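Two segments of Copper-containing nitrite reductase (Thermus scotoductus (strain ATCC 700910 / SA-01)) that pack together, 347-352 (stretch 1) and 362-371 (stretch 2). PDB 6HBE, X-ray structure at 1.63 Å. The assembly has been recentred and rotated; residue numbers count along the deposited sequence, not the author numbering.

Stretch 1 (347-352) LPVTVQ
Stretch 2 362-371: VLEIPVGTTV

Stretch 1 is strand from Val 349 to Gln 352; stretch 2 is strand 362-366, a type II turn, and a second strand that pairs with stretch 1. Strands 349-352 and 362-366 approach to 9.6 Å between axes at 165°, nearly antiparallel, and meet through side chains; the contact buries 306 Å². In stretch 1, Leu 347 (-82/137; m, t) and Thr 350 (-86/132; m) point away, Val 351 (-116/118; t) points toward stretch 2, Pro 348 is -67/159, C-gamma endo, and Gln 352 is -89/138 (m, t, chi3 -31°). Val 362 (-129/124; t) makes no contact with stretch 1. Leu 363 (-124/130; t, p) points toward it: CD1 and CD2 both reach Val 349 CG1 (3.8 and 4.0 Å), and CD2 also touches Val 351 CG2 (3.6 Å). Glu 364 (-120/112; m, t, chi3 -27°) is out of reach. Ile 365 (-122/149; chi1 46°, chi2 t) points toward stretch 1, its CG2 4.3 Å from Val 349 CG1. Pro 366 (-77/151) opens the turn, followed by Val 367 (-51/142; m) and Gly 368 (98/-11), where a CB would jam against the preceding carbonyl oxygen. Thr 369 (-83/144; m) suits both roles: its N and OG1 donate to Pro 366 O at 3.3 and 2.8 Å, while its CG2 packs 3.6 Å from Val 349 CG2. Val 349, among Leu 363, Ile 365 and Thr 369, loses the most area, 91 Å². Thr 370 (-105/128; m) supplies the one direct hydrogen bond, its O accepting from Val 349 N at 2.9 Å and 170°; Pro 348 CA approaches that O at 3.4 Å. A water accepts from Thr 370 N at 3.0 Å and donates weakly to Leu 347 O at 3.5 Å. Val 371 (-99/137; t) pairs in parallel with Val 349 (-99/124; t), CA to CA 4.7 Å, side chains on the same face; Val 371 CA sits 3.3 Å from Val 349 O, and its CG1 3.9 Å from Val 351 CG2.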

ATOM      1  N   LEU C 347      -4.246 -31.158  10.036  1.00 39.52           N
ATOM      2  CA  LEU C 347      -3.746 -30.192   9.047  1.00 37.38           C
ATOM      3  C   LEU C 347      -2.266 -29.958   9.333  1.00 33.21           C
ATOM      4  O   LEU C 347      -1.886 -29.809  10.489  1.00 35.94           O
ATOM      5  CB  LEU C 347      -4.540 -28.874   9.126  1.00 38.77           C
ATOM      6  CG  LEU C 347      -5.958 -28.895   8.544  1.00 39.83           C
ATOM      7  CD1 LEU C 347      -6.674 -27.586   8.882  1.00 41.20           C
ATOM      8  CD2 LEU C 347      -5.923 -29.129   7.036  1.00 39.38           C
ATOM      9  N   PRO C 348      -1.419 -29.913   8.297  1.00 32.42           N
ATOM     10  CA  PRO C 348      -0.011 -29.594   8.566  1.00 31.09           C
ATOM     11  C   PRO C 348       0.177 -28.143   9.066  1.00 31.17           C
ATOM     12  O   PRO C 348      -0.713 -27.306   8.885  1.00 30.43           O
ATOM     13  CB  PRO C 348       0.647 -29.778   7.214  1.00 31.97           C
ATOM     14  CG  PRO C 348      -0.415 -29.470   6.237  1.00 34.21           C
ATOM     15  CD  PRO C 348      -1.711 -29.902   6.855  1.00 33.62           C
ATOM     16  N   VAL C 349       1.297 -27.888   9.735  1.00 29.36           N
ATOM     17  CA  VAL C 349       1.655 -26.557  10.220  1.00 28.92           C
ATOM     18  C   VAL C 349       2.635 -25.982   9.195  1.00 28.50           C
ATOM     19  O   VAL C 349       3.646 -26.597   8.873  1.00 28.19           O
ATOM     20  CB  VAL C 349       2.229 -26.642  11.643  1.00 30.61           C
ATOM     21  CG1 VAL C 349       2.682 -25.278  12.148  1.00 31.60           C
ATOM     22  CG2 VAL C 349       1.187 -27.235  12.602  1.00 31.20           C
ATOM     23  N   THR C 350       2.305 -24.814   8.642  1.00 27.44           N
ATOM     24  CA  THR C 350       3.088 -24.228   7.545  1.00 25.64           C
ATOM     25  C   THR C 350       4.296 -23.391   8.022  1.00 25.28           C
ATOM     26  O   THR C 350       4.165 -22.523   8.895  1.00 26.65           O
ATOM     27  CB  THR C 350       2.182 -23.359   6.650  1.00 25.31           C
ATOM     28  OG1 THR C 350       1.127 -24.164   6.107  1.00 24.99           O
ATOM     29  CG2 THR C 350       2.944 -22.779   5.483  1.00 24.86           C
ATOM     30  N   VAL C 351       5.462 -23.634   7.425  1.00 24.71           N
ATOM     31  CA  VAL C 351       6.568 -22.687   7.499  1.00 24.49           C
ATOM     32  C   VAL C 351       6.862 -22.189   6.094  1.00 24.49           C
ATOM     33  O   VAL C 351       7.200 -22.980   5.214  1.00 24.57           O
ATOM     34  CB  VAL C 351       7.834 -23.291   8.146  1.00 26.81           C
ATOM     35  CG1 VAL C 351       8.992 -22.283   8.138  1.00 28.03           C
ATOM     36  CG2 VAL C 351       7.519 -23.705   9.576  1.00 26.15           C
ATOM     37  N   GLN C 352       6.710 -20.874   5.887  1.00 22.08           N
ATOM     38  CA  GLN C 352       7.002 -20.270   4.579  1.00 21.90           C
ATOM     39  C   GLN C 352       8.450 -19.850   4.466  1.00 22.54           C
ATOM     40  O   GLN C 352       9.002 -19.274   5.401  1.00 24.58           O
ATOM     41  CB  GLN C 352       6.130 -19.021   4.359  1.00 22.81           C
ATOM     42  CG  GLN C 352       4.645 -19.262   4.378  1.00 23.41           C
ATOM     43  CD  GLN C 352       3.841 -18.002   4.053  1.00 26.05           C
ATOM     44  OE1 GLN C 352       4.268 -16.893   4.355  1.00 27.83           O
ATOM     45  NE2 GLN C 352       2.694 -18.174   3.436  1.00 26.79           N
ATOM     46  N   VAL C 362      10.268 -18.598  14.669  1.00 26.26           N
ATOM     47  CA  VAL C 362      10.335 -19.598  15.749  1.00 26.76           C
ATOM     48  C   VAL C 362       8.988 -20.304  15.851  1.00 28.21           C
ATOM     49  O   VAL C 362       7.948 -19.660  16.042  1.00 28.57           O
ATOM     50  CB  VAL C 362      10.645 -18.948  17.112  1.00 27.09           C
ATOM     51  CG1 VAL C 362      10.797 -20.010  18.217  1.00 28.69           C
ATOM     52  CG2 VAL C 362      11.859 -18.071  17.038  1.00 27.33           C
ATOM     53  N   LEU C 363       9.010 -21.639  15.749  1.00 27.41           N
ATOM     54  CA  LEU C 363       7.797 -22.459  15.786  1.00 28.57           C
ATOM     55  C   LEU C 363       7.943 -23.504  16.915  1.00 28.74           C
ATOM     56  O   LEU C 363       8.978 -24.190  16.988  1.00 28.71           O
ATOM     57  CB  LEU C 363       7.623 -23.142  14.434  1.00 27.54           C
ATOM     58  CG  LEU C 363       6.408 -24.040  14.205  1.00 29.67           C
ATOM     59  CD1 LEU C 363       5.082 -23.284  14.249  1.00 30.67           C
ATOM     60  CD2 LEU C 363       6.544 -24.763  12.885  1.00 28.81           C
ATOM     61  N   GLU C 364       6.923 -23.591  17.763  1.00 27.87           N
ATOM     62  CA  GLU C 364       6.837 -24.555  18.880  1.00 29.41           C
ATOM     63  C   GLU C 364       5.598 -25.449  18.672  1.00 28.98           C
ATOM     64  O   GLU C 364       4.464 -24.977  18.739  1.00 27.36           O
ATOM     65  CB  GLU C 364       6.808 -23.842  20.225  1.00 30.83           C
ATOM     66  CG  GLU C 364       8.040 -22.967  20.448  1.00 32.05           C
ATOM     67  CD  GLU C 364       8.100 -22.268  21.783  1.00 32.94           C
ATOM     68  OE1 GLU C 364       7.041 -21.994  22.393  1.00 36.65           O
ATOM     69  OE2 GLU C 364       9.227 -21.938  22.221  1.00 34.58           O
ATOM     70  N   ILE C 365       5.843 -26.739  18.390  1.00 30.13           N
ATOM     71  CA  ILE C 365       4.799 -27.722  18.051  1.00 30.34           C
ATOM     72  C   ILE C 365       4.821 -28.914  19.032  1.00 34.56           C
ATOM     73  O   ILE C 365       5.894 -29.255  19.557  1.00 31.45           O
ATOM     74  CB  ILE C 365       4.943 -28.277  16.616  1.00 31.85           C
ATOM     75  CG1 ILE C 365       6.391 -28.669  16.314  1.00 32.61           C
ATOM     76  CG2 ILE C 365       4.483 -27.248  15.582  1.00 32.84           C
ATOM     77  CD1 ILE C 365       6.547 -29.484  15.058  1.00 31.28           C
ATOM     78  N   PRO C 366       3.649 -29.530  19.289  1.00 33.28           N
ATOM     79  CA  PRO C 366       3.616 -30.780  20.099  1.00 36.76           C
ATOM     80  C   PRO C 366       4.051 -32.003  19.290  1.00 35.94           C
ATOM     81  O   PRO C 366       3.872 -32.037  18.063  1.00 35.05           O
ATOM     82  CB  PRO C 366       2.142 -30.905  20.493  1.00 36.14           C
ATOM     83  CG  PRO C 366       1.402 -30.232  19.361  1.00 36.27           C
ATOM     84  CD  PRO C 366       2.292 -29.099  18.896  1.00 35.36           C
ATOM     85  N   VAL C 367       4.628 -33.005  19.969  1.00 37.63           N
ATOM     86  CA  VAL C 367       5.000 -34.269  19.317  1.00 34.95           C
ATOM     87  C   VAL C 367       3.835 -34.864  18.518  1.00 33.49           C
ATOM     88  O   VAL C 367       2.665 -34.778  18.941  1.00 31.01           O
ATOM     89  CB  VAL C 367       5.541 -35.335  20.324  1.00 39.55           C
ATOM     90  CG1 VAL C 367       6.911 -34.921  20.867  1.00 40.05           C
ATOM     91  CG2 VAL C 367       4.559 -35.593  21.470  1.00 38.11           C
ATOM     92  N   GLY C 368       4.161 -35.452  17.364  1.00 32.23           N
ATOM     93  CA  GLY C 368       3.158 -35.995  16.444  1.00 34.04           C
ATOM     94  C   GLY C 368       2.805 -35.058  15.289  1.00 34.49           C
ATOM     95  O   GLY C 368       2.141 -35.475  14.328  1.00 34.99           O
ATOM     96  N   THR C 369       3.251 -33.801  15.361  1.00 33.18           N
ATOM     97  CA  THR C 369       2.841 -32.775  14.384  1.00 32.16           C
ATOM     98  C   THR C 369       3.679 -32.848  13.120  1.00 32.66           C
ATOM     99  O   THR C 369       4.886 -33.104  13.166  1.00 34.34           O
ATOM    100  CB  THR C 369       2.942 -31.361  15.008  1.00 32.94           C
ATOM    101  OG1 THR C 369       2.051 -31.274  16.111  1.00 31.24           O
ATOM    102  CG2 THR C 369       2.559 -30.241  13.985  1.00 34.21           C
ATOM    103  N   THR C 370       3.034 -32.581  11.989  1.00 30.90           N
ATOM    104  CA  THR C 370       3.704 -32.524  10.720  1.00 31.17           C
ATOM    105  C   THR C 370       3.851 -31.047  10.304  1.00 31.45           C
ATOM    106  O   THR C 370       2.864 -30.317  10.255  1.00 31.92           O
ATOM    107  CB  THR C 370       2.899 -33.291   9.656  1.00 32.09           C
ATOM    108  OG1 THR C 370       2.866 -34.690   9.992  1.00 34.05           O
ATOM    109  CG2 THR C 370       3.516 -33.122   8.288  1.00 32.19           C
ATOM    110  N   VAL C 371       5.075 -30.662   9.961  1.00 32.06           N
ATOM    111  CA  VAL C 371       5.400 -29.343   9.415  1.00 31.91           C
ATOM    112  C   VAL C 371       5.498 -29.468   7.902  1.00 31.17           C
ATOM    113  O   VAL C 371       6.120 -30.413   7.398  1.00 31.52           O
ATOM    114  CB  VAL C 371       6.769 -28.860   9.961  1.00 31.74           C
ATOM    115  CG1 VAL C 371       7.266 -27.583   9.269  1.00 34.33           C
ATOM    116  CG2 VAL C 371       6.668 -28.654  11.455  1.00 31.35           C
TER
HETATM  117  O   HOH W   1       0.072 -32.390  11.745  1.00 41.77           O